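Local coordinates for anthrone oxidase-like protein (Streptomyces ambofaciens, PDB 5F9P) that probably acts as a monooxygenase in atypical angucycline biosynthesis, where a C-C bond is cleaved as ring B is opened oxidatively, at residues V12-T17 against I93-N98; F125-V130 against R167-A172. One frame throughout, in Å; residues are numbered along the deposited sequence.

Interaction 1 (V12-T17 against I93-N98); sequences VLNLFT and IRLMQN
Leu13 and Leu15 pair with Met96 and Arg94 in an antiparallel ladder between segments 12-17 and 93-98, parts of strands 10-17 and 92-105; the segment axes approach to 4.7 Å at 168°. Each couple is a hydrogen-bonded pair closed by two backbone bonds; the shortest, Leu15 N to Arg94 O at 2.7 Å, is nearly straight at 176°. Val12-Gln97, Asn14-Leu95 and Phe16-Ile93 are the non-hydrogen-bonded pairs, and their side chains lie on the other face. On the Leu13 face, selenomethionine Met96 bends at its last torsion (chi3 -68°), which turns CE back over the neighbouring strand, 3.6 Å from Leu15 CB. Leu15 and Arg94 lie side by side, and Leu15 CD2 sits over one face of the guanidinium, 3.9 Å from NH1. A water donates to Leu15 O and accepts a weak bond from Arg94 NH1 in the guanidinium plane. On the opposite face, Ile93 CG1 meets the edge of the Phe16 ring, 3.8 Å from CD1, while the ring also meets that of Phe86. Asn14 turns its carboxamide toward Leu95, with OD1 3.5 Å from CD2. Asn98 ND2 hydrogen-bonds to Thr11 O and Gln97 OE1 to Arg165 NH1. Paired backbone polar groups join two barrel strands, and apolar contacts dominate both faces, with polar groups of Asn14, Arg94 and Asn98 among them; the Arg94 guanidinium lays one face on Leu15 while its edge meets water weakly.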
loop_
_atom_site.group_PDB
_atom_site.type_symbol
_atom_site.label_atom_id
_atom_site.label_comp_id
_atom_site.label_asym_id
_atom_site.label_seq_id
_atom_site.Cartn_x
_atom_site.Cartn_y
_atom_site.Cartn_z
ATOM N N VAL A 12 2.568 -4.310 -6.590
ATOM C CA VAL A 12 2.740 -2.945 -7.053
ATOM C C VAL A 12 1.829 -1.996 -6.275
ATOM O O VAL A 12 0.613 -2.205 -6.203
ATOM C CB VAL A 12 2.458 -2.831 -8.576
ATOM C CG1 VAL A 12 2.453 -1.377 -9.025
ATOM C CG2 VAL A 12 3.498 -3.629 -9.366
ATOM N N LEU A 13 2.428 -0.972 -5.670
ATOM C CA LEU A 13 1.661 0.082 -5.009
ATOM C C LEU A 13 1.824 1.409 -5.725
ATOM O O LEU A 13 2.929 1.946 -5.828
ATOM C CB LEU A 13 2.044 0.218 -3.538
ATOM C CG LEU A 13 1.432 -0.831 -2.602
ATOM C CD1 LEU A 13 1.797 -2.256 -3.023
ATOM C CD2 LEU A 13 1.867 -0.573 -1.181
ATOM N N ASN A 14 0.714 1.917 -6.248
ATOM C CA ASN A 14 0.682 3.219 -6.895
ATOM C C ASN A 14 0.159 4.251 -5.901
ATOM O O ASN A 14 -1.003 4.211 -5.489
ATOM C CB ASN A 14 -0.194 3.190 -8.144
ATOM C CG ASN A 14 0.331 2.248 -9.210
ATOM O OD1 ASN A 14 1.474 1.811 -9.159
ATOM N ND2 ASN A 14 -0.503 1.960 -10.206
ATOM N N LEU A 15 1.046 5.155 -5.507
ATOM C CA LEU A 15 0.767 6.140 -4.477
ATOM C C LEU A 15 0.619 7.527 -5.091
ATOM O O LEU A 15 1.508 8.000 -5.799
ATOM C CB LEU A 15 1.912 6.146 -3.462
ATOM C CG LEU A 15 1.871 7.254 -2.403
ATOM C CD1 LEU A 15 0.640 7.086 -1.517
ATOM C CD2 LEU A 15 3.153 7.238 -1.582
ATOM N N PHE A 16 -0.512 8.169 -4.818
ATOM C CA PHE A 16 -0.799 9.488 -5.352
ATOM C C PHE A 16 -1.125 10.459 -4.211
ATOM O O PHE A 16 -1.890 10.127 -3.304
ATOM C CB PHE A 16 -1.999 9.414 -6.291
ATOM C CG PHE A 16 -1.854 8.394 -7.388
ATOM C CD1 PHE A 16 -1.173 8.707 -8.553
ATOM C CD2 PHE A 16 -2.414 7.135 -7.262
ATOM C CE1 PHE A 16 -1.032 7.779 -9.564
ATOM C CE2 PHE A 16 -2.294 6.202 -8.274
ATOM C CZ PHE A 16 -1.598 6.525 -9.431
ATOM N N THR A 17 -0.538 11.649 -4.257
ATOM C CA THR A 17 -0.870 12.711 -3.312
ATOM C C THR A 17 -1.541 13.844 -4.084
ATOM O O THR A 17 -1.258 14.058 -5.263
ATOM C CB THR A 17 0.388 13.259 -2.583
ATOM O OG1 THR A 17 1.293 13.827 -3.541
ATOM C CG2 THR A 17 1.098 12.146 -1.841
ATOM N N ILE A 93 3.385 11.444 -7.749
ATOM C CA ILE A 93 3.053 10.104 -8.201
ATOM C C ILE A 93 4.244 9.199 -7.922
ATOM O O ILE A 93 5.368 9.503 -8.333
ATOM C CB ILE A 93 2.810 10.094 -9.713
ATOM C CG1 ILE A 93 1.548 10.883 -10.065
ATOM C CG2 ILE A 93 2.758 8.660 -10.242
ATOM C CD1 ILE A 93 1.442 11.206 -11.556
ATOM N N ARG A 94 4.006 8.099 -7.220
ATOM C CA ARG A 94 5.041 7.098 -6.996
ATOM C C ARG A 94 4.484 5.722 -7.320
ATOM O O ARG A 94 3.507 5.279 -6.706
ATOM C CB ARG A 94 5.545 7.128 -5.549
ATOM C CG ARG A 94 6.573 8.221 -5.269
ATOM C CD ARG A 94 6.039 9.240 -4.300
ATOM N NE ARG A 94 6.843 9.303 -3.083
ATOM C CZ ARG A 94 6.456 9.893 -1.953
ATOM N NH1 ARG A 94 5.252 10.459 -1.866
ATOM N NH2 ARG A 94 7.267 9.894 -0.901
ATOM N N LEU A 95 5.096 5.057 -8.295
ATOM C CA LEU A 95 4.650 3.735 -8.701
ATOM C C LEU A 95 5.719 2.763 -8.262
ATOM O O LEU A 95 6.813 2.718 -8.847
ATOM C CB LEU A 95 4.451 3.658 -10.219
ATOM C CG LEU A 95 3.744 4.807 -10.939
ATOM C CD1 LEU A 95 3.788 4.548 -12.442
ATOM C CD2 LEU A 95 2.302 5.000 -10.473
HETATM N N MSE A 96 5.401 1.980 -7.235
HETATM C CA MSE A 96 6.419 1.237 -6.508
HETATM C C MSE A 96 6.282 -0.272 -6.662
HETATM O O MSE A 96 5.222 -0.832 -6.409
HETATM C CB MSE A 96 6.363 1.621 -5.031
HETATM C CG MSE A 96 6.801 3.058 -4.742
HETATM SE SE MSE A 96 6.340 3.587 -2.922
HETATM C CE MSE A 96 4.381 3.598 -3.136
ATOM N N GLN A 97 7.365 -0.930 -7.063
ATOM C CA GLN A 97 7.347 -2.376 -7.235
ATOM C C GLN A 97 7.999 -3.042 -6.033
ATOM O O GLN A 97 9.099 -2.663 -5.631
ATOM C CB GLN A 97 8.065 -2.771 -8.534
ATOM C CG GLN A 97 7.552 -2.015 -9.759
ATOM C CD GLN A 97 8.355 -2.314 -11.019
ATOM O OE1 GLN A 97 8.824 -3.429 -11.213
ATOM N NE2 GLN A 97 8.515 -1.315 -11.877
ATOM N N ASN A 98 7.324 -4.039 -5.469
ATOM C CA ASN A 98 7.733 -4.633 -4.207
ATOM C C ASN A 98 7.602 -6.135 -4.192
ATOM O O ASN A 98 6.896 -6.724 -5.012
ATOM C CB ASN A 98 6.839 -4.117 -3.070
ATOM C CG ASN A 98 6.570 -2.644 -3.171
ATOM O OD1 ASN A 98 7.323 -1.827 -2.641
ATOM N ND2 ASN A 98 5.502 -2.287 -3.876
HETATM O O HOH W 1 3.136 10.031 -4.411
#

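Interaction 2 (F125-V130 against R167-A172); sequences FTVFPV and RGLEGA
Val130 and Ala172 meet where a loop of the ferredoxin-like alpha+beta barrel, the dimeric alpha-beta barrel fold of antibiotic biosynthesis monooxygenases, here closed within a single chain, runs into strand 172-180. The segment 167-172 leaves the end of strand 155-167 and approaches the end of 125-130 at a slant, their touching parts 49° apart, and the contact consists of a few side chains and one backbone bond. Val130 N donates to Ala172 O over 3.1 Å; the hydrogen points almost straight at the oxygen, but the donor stands above the carbonyl plane. The same oxygen lies 3.5 Å from Pro129 CA in a CH...O contact. Val130 has CG1 anti to its carbonyl carbon (chi1 -63°), which places CG2 between the backbone N and the carbonyl carbon, and it is this CG2 that packs on Ala172 CB at 3.8 Å. The alanine methyl also comes within 3.6 Å of Val130 O. Gln135 and Ala138 of helix 135-142 touch Val130, and Gln135 touches Ala172 as well.

A second apolar contact forms farther back along the strand. Val127 and Leu169 reach toward each other tip to tip. Leu169 is fully extended, CG anti to the backbone N and CD1 anti to CA (chi2 -178°), so its CD1 is carried out from the loop to Val127 CG2, 4.1 Å away, the branch anti to the backbone N. Met96 of strand 92-105 touches both residues, and the pair is therefore part of a larger apolar cluster. Between the two contacts, at Glu170 and Gly171, the side chain of Glu170 curls back on its own chain: Gly171 N donates to Glu170 OE1 at 2.9 Å, meeting the carboxylate oxygen on its anti side.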
loop_
_atom_site.group_PDB
_atom_site.type_symbol
_atom_site.label_atom_id
_atom_site.label_comp_id
_atom_site.label_asym_id
_atom_site.label_seq_id
_atom_site.Cartn_x
_atom_site.Cartn_y
_atom_site.Cartn_z
ATOM N N PHE A 125 -0.621 3.295 6.242
ATOM C CA PHE A 125 0.427 3.122 5.240
ATOM C C PHE A 125 1.615 4.058 5.487
ATOM O O PHE A 125 1.433 5.243 5.770
ATOM C CB PHE A 125 -0.169 3.392 3.851
ATOM C CG PHE A 125 0.831 3.392 2.743
ATOM C CD1 PHE A 125 1.349 2.203 2.260
ATOM C CD2 PHE A 125 1.247 4.582 2.171
ATOM C CE1 PHE A 125 2.266 2.204 1.230
ATOM C CE2 PHE A 125 2.154 4.586 1.147
ATOM C CZ PHE A 125 2.675 3.395 0.674
ATOM N N THR A 126 2.825 3.512 5.383
ATOM C CA THR A 126 4.047 4.305 5.441
ATOM C C THR A 126 5.075 3.728 4.489
ATOM O O THR A 126 5.326 2.523 4.490
ATOM C CB THR A 126 4.679 4.327 6.860
ATOM O OG1 THR A 126 3.732 4.837 7.804
ATOM C CG2 THR A 126 5.920 5.220 6.872
ATOM N N VAL A 127 5.671 4.589 3.677
ATOM C CA VAL A 127 6.826 4.190 2.879
ATOM C C VAL A 127 8.048 4.873 3.469
ATOM O O VAL A 127 8.078 6.109 3.587
ATOM C CB VAL A 127 6.666 4.554 1.387
ATOM C CG1 VAL A 127 6.197 5.980 1.233
ATOM C CG2 VAL A 127 7.983 4.338 0.639
ATOM N N PHE A 128 9.029 4.065 3.876
ATOM C CA PHE A 128 10.264 4.576 4.480
ATOM C C PHE A 128 11.401 4.512 3.478
ATOM O O PHE A 128 11.774 3.419 3.034
ATOM C CB PHE A 128 10.717 3.725 5.671
ATOM C CG PHE A 128 9.668 3.505 6.741
ATOM C CD1 PHE A 128 8.742 2.489 6.624
ATOM C CD2 PHE A 128 9.668 4.268 7.896
ATOM C CE1 PHE A 128 7.797 2.262 7.620
ATOM C CE2 PHE A 128 8.736 4.049 8.890
ATOM C CZ PHE A 128 7.798 3.036 8.757
ATOM N N PRO A 129 11.970 5.670 3.115
ATOM C CA PRO A 129 13.251 5.583 2.406
ATOM C C PRO A 129 14.298 5.138 3.429
ATOM O O PRO A 129 14.302 5.647 4.550
ATOM C CB PRO A 129 13.506 7.028 1.948
ATOM C CG PRO A 129 12.753 7.866 2.913
ATOM C CD PRO A 129 11.552 7.059 3.358
ATOM N N VAL A 130 15.146 4.184 3.065
ATOM C CA VAL A 130 16.166 3.683 3.988
ATOM C C VAL A 130 17.537 3.679 3.328
ATOM O O VAL A 130 17.653 3.789 2.108
ATOM C CB VAL A 130 15.843 2.248 4.450
ATOM C CG1 VAL A 130 14.516 2.220 5.233
ATOM C CG2 VAL A 130 15.782 1.332 3.257
ATOM N N ARG A 167 9.080 4.126 -9.925
ATOM C CA ARG A 167 9.055 5.332 -10.743
ATOM C C ARG A 167 8.583 6.471 -9.869
ATOM O O ARG A 167 7.507 6.399 -9.281
ATOM C CB ARG A 167 8.141 5.144 -11.960
ATOM C CG ARG A 167 8.566 3.961 -12.842
ATOM C CD ARG A 167 7.542 3.621 -13.910
ATOM N NE ARG A 167 7.255 4.786 -14.737
ATOM C CZ ARG A 167 6.547 4.759 -15.860
ATOM N NH1 ARG A 167 6.046 3.614 -16.306
ATOM N NH2 ARG A 167 6.349 5.881 -16.542
ATOM N N GLY A 168 9.394 7.516 -9.757
ATOM C CA GLY A 168 9.028 8.660 -8.951
ATOM C C GLY A 168 9.624 8.593 -7.559
ATOM O O GLY A 168 9.358 9.445 -6.721
ATOM N N LEU A 169 10.426 7.570 -7.308
ATOM C CA LEU A 169 11.098 7.420 -6.019
ATOM C C LEU A 169 12.445 6.743 -6.267
ATOM O O LEU A 169 12.516 5.715 -6.942
ATOM C CB LEU A 169 10.235 6.587 -5.060
ATOM C CG LEU A 169 10.734 6.246 -3.648
ATOM C CD1 LEU A 169 9.720 5.387 -2.913
ATOM C CD2 LEU A 169 12.065 5.529 -3.688
ATOM N N GLU A 170 13.515 7.329 -5.743
ATOM C CA GLU A 170 14.839 6.750 -5.921
ATOM C C GLU A 170 15.439 6.274 -4.605
ATOM O O GLU A 170 15.079 6.759 -3.541
ATOM C CB GLU A 170 15.781 7.735 -6.617
ATOM C CG GLU A 170 15.876 7.509 -8.127
ATOM C CD GLU A 170 16.323 6.085 -8.491
ATOM O OE1 GLU A 170 16.790 5.339 -7.591
ATOM O OE2 GLU A 170 16.206 5.715 -9.684
ATOM N N GLY A 171 16.349 5.315 -4.691
ATOM C CA GLY A 171 17.012 4.791 -3.511
ATOM C C GLY A 171 16.239 3.612 -2.965
ATOM O O GLY A 171 15.216 3.216 -3.535
ATOM N N ALA A 172 16.718 3.060 -1.859
ATOM C CA ALA A 172 16.086 1.906 -1.242
ATOM C C ALA A 172 14.866 2.342 -0.441
ATOM O O ALA A 172 14.831 3.445 0.098
ATOM C CB ALA A 172 17.072 1.182 -0.348
#

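Overall arrangement
Both interactions belong to the same closed antiparallel barrel, with centres about 9 Å apart. Along the chain they come in series, interaction 1 being complete before interaction 2 begins. Interaction 1 closes the barrel by pairing strands 10-17 and 92-105, the first and last in order across the sheet; interaction 2 lies where the connection between strands 155-167 and 172-180 meets the end of strand 122-130. They touch directly: Leu95 O and Arg167 N, 2.9 Å apart, probably share a hydrogen bond between adjacent strands, while Leu13 CD2 packs on Phe125 CE1 at 3.7 Å and Met96 SE on Leu169 CD1 at 3.8 Å. The two thus share apolar packing.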